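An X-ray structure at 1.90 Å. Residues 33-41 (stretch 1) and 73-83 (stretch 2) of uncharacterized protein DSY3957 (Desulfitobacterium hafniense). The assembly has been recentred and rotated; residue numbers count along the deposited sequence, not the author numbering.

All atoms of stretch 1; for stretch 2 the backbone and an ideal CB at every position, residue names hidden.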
# COMPACT_ATOMS: atom_id res chain seq x y z
N ARG A 33 6.23 2.87 9.82
CA ARG A 33 5.25 2.18 9.00
C ARG A 33 4.87 3.15 7.88
O ARG A 33 5.74 3.78 7.28
CB ARG A 33 4.03 1.85 9.88
CG ARG A 33 4.35 0.95 11.07
CD ARG A 33 3.18 0.88 12.06
NE ARG A 33 1.93 0.49 11.41
CZ ARG A 33 1.63 -0.74 11.03
NH1 ARG A 33 0.47 -0.99 10.43
NH2 ARG A 33 2.48 -1.74 11.25
N GLY A 34 3.57 3.25 7.61
CA GLY A 34 3.10 4.17 6.59
C GLY A 34 3.13 3.70 5.14
O GLY A 34 2.76 4.45 4.25
N ILE A 35 3.54 2.46 4.91
CA ILE A 35 3.62 1.97 3.54
C ILE A 35 2.51 0.99 3.17
O ILE A 35 2.39 -0.08 3.76
CB ILE A 35 4.98 1.30 3.28
CG1 ILE A 35 6.10 2.28 3.62
CG2 ILE A 35 5.07 0.85 1.84
CD1 ILE A 35 7.49 1.67 3.54
N VAL A 36 1.70 1.37 2.18
CA VAL A 36 0.60 0.53 1.71
C VAL A 36 0.88 0.13 0.26
O VAL A 36 1.57 0.83 -0.46
CB VAL A 36 -0.76 1.29 1.79
CG1 VAL A 36 -0.78 2.46 0.80
CG2 VAL A 36 -1.92 0.34 1.50
N SER A 37 0.36 -1.03 -0.15
CA SER A 37 0.55 -1.50 -1.53
C SER A 37 -0.79 -1.99 -2.06
O SER A 37 -1.59 -2.57 -1.33
CB SER A 37 1.57 -2.63 -1.62
OG SER A 37 1.68 -3.06 -2.97
N MSE A 38 -1.01 -1.78 -3.35
CA MSE A 38 -2.28 -2.17 -3.93
C MSE A 38 -2.18 -2.55 -5.40
O MSE A 38 -1.54 -1.86 -6.19
CB MSE A 38 -3.26 -1.01 -3.74
CG MSE A 38 -4.66 -1.19 -4.27
SE MSE A 38 -5.82 0.24 -3.58
CE MSE A 38 -4.74 1.76 -4.20
N PRO A 39 -2.80 -3.68 -5.78
CA PRO A 39 -2.77 -4.12 -7.18
C PRO A 39 -4.05 -3.58 -7.85
O PRO A 39 -5.15 -3.82 -7.37
CB PRO A 39 -2.76 -5.64 -7.06
CG PRO A 39 -3.64 -5.88 -5.86
CD PRO A 39 -3.23 -4.78 -4.88
N LEU A 40 -3.89 -2.85 -8.95
CA LEU A 40 -5.05 -2.28 -9.63
C LEU A 40 -5.10 -2.47 -11.13
O LEU A 40 -4.08 -2.62 -11.80
CB LEU A 40 -5.17 -0.77 -9.36
CG LEU A 40 -5.47 -0.26 -7.96
CD1 LEU A 40 -5.63 1.26 -8.00
CD2 LEU A 40 -6.72 -0.91 -7.42
N ILE A 41 -6.32 -2.44 -11.64
CA ILE A 41 -6.57 -2.54 -13.06
C ILE A 41 -6.77 -1.08 -13.46
O ILE A 41 -7.70 -0.43 -12.99
CB ILE A 41 -7.84 -3.34 -13.34
CG1 ILE A 41 -7.61 -4.80 -12.93
CG2 ILE A 41 -8.22 -3.22 -14.81
CD1 ILE A 41 -8.87 -5.62 -12.84
N UNK A 73 -9.52 7.16 -8.04
CA UNK A 73 -10.16 7.18 -6.72
C UNK A 73 -9.47 6.32 -5.65
O UNK A 73 -9.20 6.81 -4.55
CB UNK A 73 -11.61 6.71 -6.87
N UNK A 74 -9.17 5.06 -5.95
CA UNK A 74 -8.55 4.18 -4.96
C UNK A 74 -7.16 4.65 -4.52
O UNK A 74 -6.77 4.46 -3.36
CB UNK A 74 -8.45 2.76 -5.53
N UNK A 75 -6.42 5.24 -5.44
CA UNK A 75 -5.09 5.74 -5.13
C UNK A 75 -5.26 6.92 -4.16
O UNK A 75 -4.53 7.05 -3.18
CB UNK A 75 -4.34 6.15 -6.40
N UNK A 76 -6.24 7.76 -4.45
CA UNK A 76 -6.54 8.92 -3.62
C UNK A 76 -6.90 8.45 -2.20
O UNK A 76 -6.35 8.95 -1.22
CB UNK A 76 -7.68 9.74 -4.23
N UNK A 77 -7.79 7.47 -2.10
CA UNK A 77 -8.21 6.97 -0.79
C UNK A 77 -7.09 6.32 0.02
O UNK A 77 -6.99 6.55 1.22
CB UNK A 77 -9.34 5.96 -0.97
N UNK A 78 -6.26 5.52 -0.63
CA UNK A 78 -5.16 4.85 0.06
C UNK A 78 -4.18 5.86 0.63
O UNK A 78 -3.60 5.64 1.69
CB UNK A 78 -4.43 3.89 -0.89
N UNK A 79 -3.98 6.96 -0.07
CA UNK A 79 -3.05 7.97 0.39
C UNK A 79 -3.63 9.00 1.35
O UNK A 79 -2.97 9.98 1.68
CB UNK A 79 -2.47 8.70 -0.82
N UNK A 80 -4.86 8.77 1.81
CA UNK A 80 -5.46 9.69 2.78
C UNK A 80 -4.74 9.51 4.11
O UNK A 80 -4.51 10.47 4.84
CB UNK A 80 -6.96 9.44 2.93
N UNK A 81 -4.35 8.27 4.42
CA UNK A 81 -3.65 8.00 5.68
C UNK A 81 -2.24 7.43 5.53
O UNK A 81 -1.43 7.53 6.44
CB UNK A 81 -4.48 7.03 6.51
N UNK A 82 -1.95 6.84 4.37
CA UNK A 82 -0.62 6.26 4.14
C UNK A 82 0.34 7.32 3.63
O UNK A 82 -0.07 8.31 3.03
CB UNK A 82 -0.70 5.10 3.15
N UNK A 83 1.63 7.11 3.87
CA UNK A 83 2.63 8.06 3.42
C UNK A 83 3.21 7.63 2.08
O UNK A 83 3.65 8.45 1.29
CB UNK A 83 3.74 8.20 4.46

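Strand 35-40 and helix 73-78 run nearly antiparallel (166° between their N-to-C directions), with their axes 10.2 Å apart at closest approach. Val36, Met38 and Leu40 point their CA-to-CB bonds toward stretch 2, so the strand offers a wholly apolar surface.

Position 73, with helical phi/psi of -44/-50, has nothing of stretch 1 within 5.5 Å of its ideal CB. Almost any helix-compatible residue would suit. It is Arg73, whose NH1 reaches toward position 77, one turn on.

Position 74 points toward the strand; its ideal CB lies 4.0 Å from Leu40 CD1 and 4.1 Å from Met38 CE. No polar side-chain atom of stretch 1 waits there, so Leu, Ile, Met or Val would all be reasonable. The deposited Leu74 (chi1 m, chi2 t) brings CD1 to 3.5 Å from Leu40 CD2, while its carbonyl O sits 3.5 Å from Met38 CE.

Position 75 points sideways, its ideal CB 4.9 Å from Met38 CE and 5.3 Å from Leu40 CD1. At that range a short side chain would leave the neighbouring methyls largely untouched, whereas a longer apolar one could reach them. Ile75 does so through CG1, 4.1 Å from Leu40 CD1 and 4.5 Å from Met38 CE.

Position 76 points away and is unconstrained by stretch 1; it is Asn76. Position 77 points sideways with no neighbour within 5.5 Å, so a polar residue is as plausible as any. Glu77 leads its end away from the strand and forms a salt bridge with Arg73 (OE2 to NH1, 3.0 Å).

Position 78 points toward the strand, its ideal CB 4.0 Å from Met38 CE and 4.3 Å from Val36 CG1. These distances are already contacts, which favours a small apolar residue, though the visible atoms alone do not exclude a somewhat larger one. Ala78 contributes just its CB, 4.0 Å from Met38 CE.

Position 79 (phi/psi -87/9) is the first to leave helical angles. Its CB points sideways and has no close neighbour, so the choice is wide; Leu79 brings its end nearer, but still 5.3 Å away. Position 80 is out of reach of stretch 1, which leaves its residue undetermined; it is Lys80, whose NZ forms a salt bridge with Glu77 OE1 at 2.8 Å. Position 81, sideways and equally free of neighbours, holds Arg81, whose end leads away.

At position 82 the chains draw together, the CA of 82 lying 4.9 Å from Gly34 CA. The ideal CB points toward stretch 1, 3.5 Å from Val36 CG1 and 3.7 Å from Gly34 O, so a small residue suits best. Ala82 packs its CB against Val36 CG1 at 3.5 Å.

Position 83 makes its hydrogen bond through the backbone: its N donates to Gly34 O (2.9 Å, 146°), which asks little of the side chain beyond a free amide, thus excluding proline. Lys83 points sideways, its end leading away to place NZ 2.9 Å from Arg81 O in a hydrogen bond.

Stretch 2 (73-83) RLINEALKRAK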
# COMPACT_ATOMS: atom_id res chain seq x y z
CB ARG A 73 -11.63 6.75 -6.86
CG ARG A 73 -12.29 6.44 -5.53
CD ARG A 73 -12.34 7.67 -4.63
NE ARG A 73 -13.32 8.64 -5.11
CZ ARG A 73 -13.49 9.84 -4.58
NH1 ARG A 73 -12.75 10.24 -3.56
NH2 ARG A 73 -14.41 10.65 -5.09
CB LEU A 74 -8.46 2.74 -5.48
CG LEU A 74 -9.80 2.12 -5.90
CD1 LEU A 74 -9.59 0.66 -6.32
CD2 LEU A 74 -10.78 2.21 -4.74
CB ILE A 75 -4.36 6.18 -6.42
CG1 ILE A 75 -4.07 4.93 -7.26
CG2 ILE A 75 -3.06 6.91 -6.08
CD1 ILE A 75 -3.50 5.22 -8.63
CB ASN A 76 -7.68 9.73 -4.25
CG ASN A 76 -8.07 10.96 -3.43
OD1 ASN A 76 -9.06 10.95 -2.69
ND2 ASN A 76 -7.28 12.01 -3.55
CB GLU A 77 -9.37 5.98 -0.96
CG GLU A 77 -10.59 6.59 -1.65
CD GLU A 77 -11.06 7.87 -0.97
OE1 GLU A 77 -11.58 7.79 0.16
OE2 GLU A 77 -10.90 8.96 -1.56
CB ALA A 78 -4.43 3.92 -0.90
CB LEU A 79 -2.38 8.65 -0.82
CG LEU A 79 -1.35 7.71 -1.47
CD1 LEU A 79 -0.89 8.25 -2.81
CD2 LEU A 79 -0.16 7.52 -0.52
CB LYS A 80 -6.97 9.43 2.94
CG LYS A 80 -7.81 10.16 1.90
CD LYS A 80 -9.30 9.84 2.01
CE LYS A 80 -10.10 10.74 1.06
NZ LYS A 80 -11.56 10.43 1.07
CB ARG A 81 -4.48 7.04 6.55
CG ARG A 81 -5.87 7.56 6.95
CD ARG A 81 -5.77 8.66 8.01
NE ARG A 81 -7.06 8.98 8.62
CZ ARG A 81 -7.43 8.61 9.84
NH1 ARG A 81 -6.61 7.90 10.60
NH2 ARG A 81 -8.61 8.97 10.32
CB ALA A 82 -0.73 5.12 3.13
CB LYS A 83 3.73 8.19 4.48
CG LYS A 83 3.19 8.56 5.85
CD LYS A 83 2.43 9.89 5.80
CE LYS A 83 1.76 10.20 7.13
NZ LYS A 83 0.72 9.20 7.48
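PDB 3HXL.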